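Local atomic coordinates of tyrosinase (Burkholderia thailandensis, PDB entry 5ZRD), a protein that uses a pair of copper ions to hydroxylate monophenols to catechols, and as a tyrosinase probably also oxidises these to quinones. Residues A[260-265]-A[344-349]. Numbering follows the deposited sequence.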
ATOM      1  N   SER A 260       6.519  -4.837  34.021  1.00 28.63           N
ATOM      2  CA  SER A 260       6.915  -6.190  33.630  1.00 31.84           C
ATOM      3  C   SER A 260       8.439  -6.264  33.457  1.00 30.90           C
ATOM      4  O   SER A 260       9.113  -7.209  34.003  1.00 29.90           O
ATOM      5  CB  SER A 260       6.179  -6.639  32.399  1.00 29.90           C
ATOM      6  OG  SER A 260       6.744  -7.823  31.865  1.00 34.12           O
ATOM      7  N   VAL A 261       8.980  -5.278  32.747  1.00 28.62           N
ATOM      8  CA  VAL A 261      10.406  -5.271  32.457  1.00 30.48           C
ATOM      9  C   VAL A 261      11.181  -5.010  33.763  1.00 28.50           C
ATOM     10  O   VAL A 261      12.228  -5.659  34.052  1.00 27.25           O
ATOM     11  CB  VAL A 261      10.769  -4.283  31.324  1.00 37.80           C
ATOM     12  CG1 VAL A 261      12.274  -4.225  31.063  1.00 39.98           C
ATOM     13  CG2 VAL A 261      10.046  -4.637  30.032  1.00 42.22           C
ATOM     14  N   TRP A 262      10.681  -4.093  34.572  1.00 28.17           N
ATOM     15  CA  TRP A 262      11.264  -3.864  35.902  1.00 29.37           C
ATOM     16  C   TRP A 262      11.283  -5.180  36.699  1.00 28.04           C
ATOM     17  O   TRP A 262      12.278  -5.518  37.357  1.00 28.14           O
ATOM     18  CB  TRP A 262      10.494  -2.772  36.660  1.00 27.80           C
ATOM     19  CG  TRP A 262      11.097  -2.409  37.986  1.00 29.91           C
ATOM     20  CD1 TRP A 262      10.873  -3.020  39.191  1.00 30.81           C
ATOM     21  CD2 TRP A 262      12.008  -1.334  38.249  1.00 26.61           C
ATOM     22  NE1 TRP A 262      11.600  -2.416  40.173  1.00 30.47           N
ATOM     23  CE2 TRP A 262      12.290  -1.363  39.628  1.00 31.87           C
ATOM     24  CE3 TRP A 262      12.590  -0.342  37.459  1.00 30.95           C
ATOM     25  CZ2 TRP A 262      13.165  -0.456  40.232  1.00 31.52           C
ATOM     26  CZ3 TRP A 262      13.461   0.550  38.053  1.00 31.57           C
ATOM     27  CH2 TRP A 262      13.732   0.500  39.422  1.00 29.41           C
ATOM     28  N   ASN A 263      10.171  -5.902  36.683  1.00 29.03           N
ATOM     29  CA  ASN A 263      10.076  -7.156  37.425  1.00 30.02           C
ATOM     30  C   ASN A 263      11.024  -8.223  36.837  1.00 34.13           C
ATOM     31  O   ASN A 263      11.370  -9.184  37.534  1.00 34.76           O
ATOM     32  CB  ASN A 263       8.622  -7.622  37.470  1.00 30.62           C
ATOM     33  CG  ASN A 263       7.774  -6.808  38.431  1.00 30.52           C
ATOM     34  OD1 ASN A 263       8.291  -6.129  39.322  1.00 31.50           O
ATOM     35  ND2 ASN A 263       6.463  -6.903  38.302  1.00 28.55           N
ATOM     36  N   SER A 264      11.429  -8.116  35.564  1.00 33.11           N
ATOM     37  CA  SER A 264      12.357  -9.119  35.001  1.00 35.63           C
ATOM     38  C   SER A 264      13.816  -8.756  35.326  1.00 36.14           C
ATOM     39  O   SER A 264      14.660  -9.586  35.111  1.00 37.38           O
ATOM     40  CB  SER A 264      12.172  -9.323  33.500  1.00 38.17           C
ATOM     41  OG  SER A 264      10.894  -9.886  33.167  1.00 37.28           O
ATOM     42  N   SER A 265      14.105  -7.565  35.869  1.00 33.37           N
ATOM     43  CA  SER A 265      15.478  -7.041  35.999  1.00 28.75           C
ATOM     44  C   SER A 265      15.778  -6.564  37.425  1.00 30.67           C
ATOM     45  O   SER A 265      16.838  -5.997  37.639  1.00 37.78           O
ATOM     46  CB  SER A 265      15.722  -5.911  34.999  1.00 28.54           C
ATOM     47  OG  SER A 265      14.816  -4.814  35.173  1.00 26.64           O
ATOM     48  N   ARG A 344      14.048   7.699  30.569  1.00 41.77           N
ATOM     49  CA  ARG A 344      14.103   7.853  29.115  1.00 46.62           C
ATOM     50  C   ARG A 344      14.327   6.481  28.457  1.00 39.25           C
ATOM     51  O   ARG A 344      15.240   5.752  28.785  1.00 42.99           O
ATOM     52  CB  ARG A 344      15.204   8.844  28.707  1.00 58.04           C
ATOM     53  CG  ARG A 344      14.704  10.192  28.195  1.00 71.76           C
ATOM     54  CD  ARG A 344      14.203  11.139  29.289  1.00 81.76           C
ATOM     55  NE  ARG A 344      15.252  11.887  30.001  1.00 83.38           N
ATOM     56  CZ  ARG A 344      15.234  13.202  30.261  1.00 80.16           C
ATOM     57  NH1 ARG A 344      16.180  13.744  31.017  1.00 82.02           N
ATOM     58  NH2 ARG A 344      14.271  13.969  29.778  1.00 68.36           N
ATOM     59  N   ASN A 345      13.456   6.143  27.542  1.00 34.10           N
ATOM     60  CA  ASN A 345      13.601   5.010  26.624  1.00 33.60           C
ATOM     61  C   ASN A 345      13.372   3.674  27.332  1.00 32.41           C
ATOM     62  O   ASN A 345      13.703   2.623  26.738  1.00 29.72           O
ATOM     63  CB  ASN A 345      14.933   5.026  25.876  1.00 35.89           C
ATOM     64  CG  ASN A 345      14.982   6.092  24.790  1.00 39.14           C
ATOM     65  OD1 ASN A 345      14.048   6.224  24.022  1.00 48.06           O
ATOM     66  ND2 ASN A 345      16.078   6.826  24.679  1.00 41.82           N
ATOM     67  N   TYR A 346      12.835   3.711  28.557  1.00 26.67           N
ATOM     68  CA  TYR A 346      12.400   2.512  29.239  1.00 30.62           C
ATOM     69  C   TYR A 346      11.165   1.944  28.528  1.00 29.78           C
ATOM     70  O   TYR A 346      10.342   2.677  28.052  1.00 31.93           O
ATOM     71  CB  TYR A 346      12.081   2.784  30.710  1.00 29.17           C
ATOM     72  CG  TYR A 346      12.221   1.587  31.621  1.00 29.71           C
ATOM     73  CD1 TYR A 346      13.462   1.152  32.021  1.00 29.42           C
ATOM     74  CD2 TYR A 346      11.114   0.915  32.142  1.00 31.43           C
ATOM     75  CE1 TYR A 346      13.619   0.092  32.904  1.00 27.25           C
ATOM     76  CE2 TYR A 346      11.252  -0.182  32.987  1.00 28.67           C
ATOM     77  CZ  TYR A 346      12.523  -0.602  33.359  1.00 28.03           C
ATOM     78  OH  TYR A 346      12.725  -1.640  34.228  1.00 29.03           O
ATOM     79  N   PRO A 347      11.033   0.622  28.490  1.00 30.47           N
ATOM     80  CA  PRO A 347       9.816   0.065  27.913  1.00 31.63           C
ATOM     81  C   PRO A 347       8.606   0.711  28.587  1.00 30.05           C
ATOM     82  O   PRO A 347       8.598   0.853  29.811  1.00 31.33           O
ATOM     83  CB  PRO A 347       9.921  -1.440  28.188  1.00 31.84           C
ATOM     84  CG  PRO A 347      11.397  -1.663  28.092  1.00 30.51           C
ATOM     85  CD  PRO A 347      11.940  -0.467  28.858  1.00 30.09           C
ATOM     86  N   GLY A 348       7.614   1.085  27.786  1.00 31.42           N
ATOM     87  CA  GLY A 348       6.477   1.895  28.272  1.00 31.52           C
ATOM     88  C   GLY A 348       6.595   3.359  27.848  1.00 29.80           C
ATOM     89  O   GLY A 348       5.640   4.082  27.968  1.00 29.04           O
ATOM     90  N   THR A 349       7.745   3.788  27.337  1.00 31.17           N
ATOM     91  CA  THR A 349       7.934   5.202  26.944  1.00 33.73           C
ATOM     92  C   THR A 349       7.931   5.336  25.426  1.00 34.05           C
ATOM     93  O   THR A 349       8.313   6.390  24.934  1.00 36.27           O
ATOM     94  CB  THR A 349       9.243   5.813  27.457  1.00 28.44           C
ATOM     95  OG1 THR A 349      10.327   5.062  26.934  1.00 28.50           O
ATOM     96  CG2 THR A 349       9.359   5.821  28.956  1.00 32.77           C
TER
HETATM   97  O   HOH W   1      15.340  -2.163  34.958  1.00 28.65           O
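Tyr346 reaches out of the loop 344-349 and sets its phenol tip against the helical segment 260-265, between the side chains of Val261 and Trp262. Its CG lies anti to the backbone N (chi1 -154°), which carries the ring to the helix, where OH comes to 3.1 Å from Trp262 CA. The Trp262 side chain crosses the phenol at about a right angle, its six-membered ring brushing the tip obliquely, with CE3 3.5 Å from Tyr346 OH. Val261 runs antiparallel alongside the phenol, its CG1 4.3 Å from Tyr346 CZ, while its methyls rest against the CB-CG side of the Pro347 ring, CG2 meeting Pro347 CB at 3.7 Å. The CD of that same proline covers one face of the phenol, 3.4 Å above its plane and toward the rim. A single water bridges the two segments, lying in the phenol plane at the ring edge, 2.8 Å from Tyr346 OH, and donating to Ser265 OG. The backbone that carries Tyr346 forms a type II turn to Thr349, whose N and, at 2.6 Å, OG1 both grip Tyr346 O. Away from the copper site, the contact packs this loop, which follows helix 315-334, on helix 256-265, where Ser258 OG also bonds Pro347 O; Thr251 of helix 250-254 touches Tyr346, strand 485-489 borders Ser260 and Asn263, and Pro347 packs on Pro347 of the second subunit.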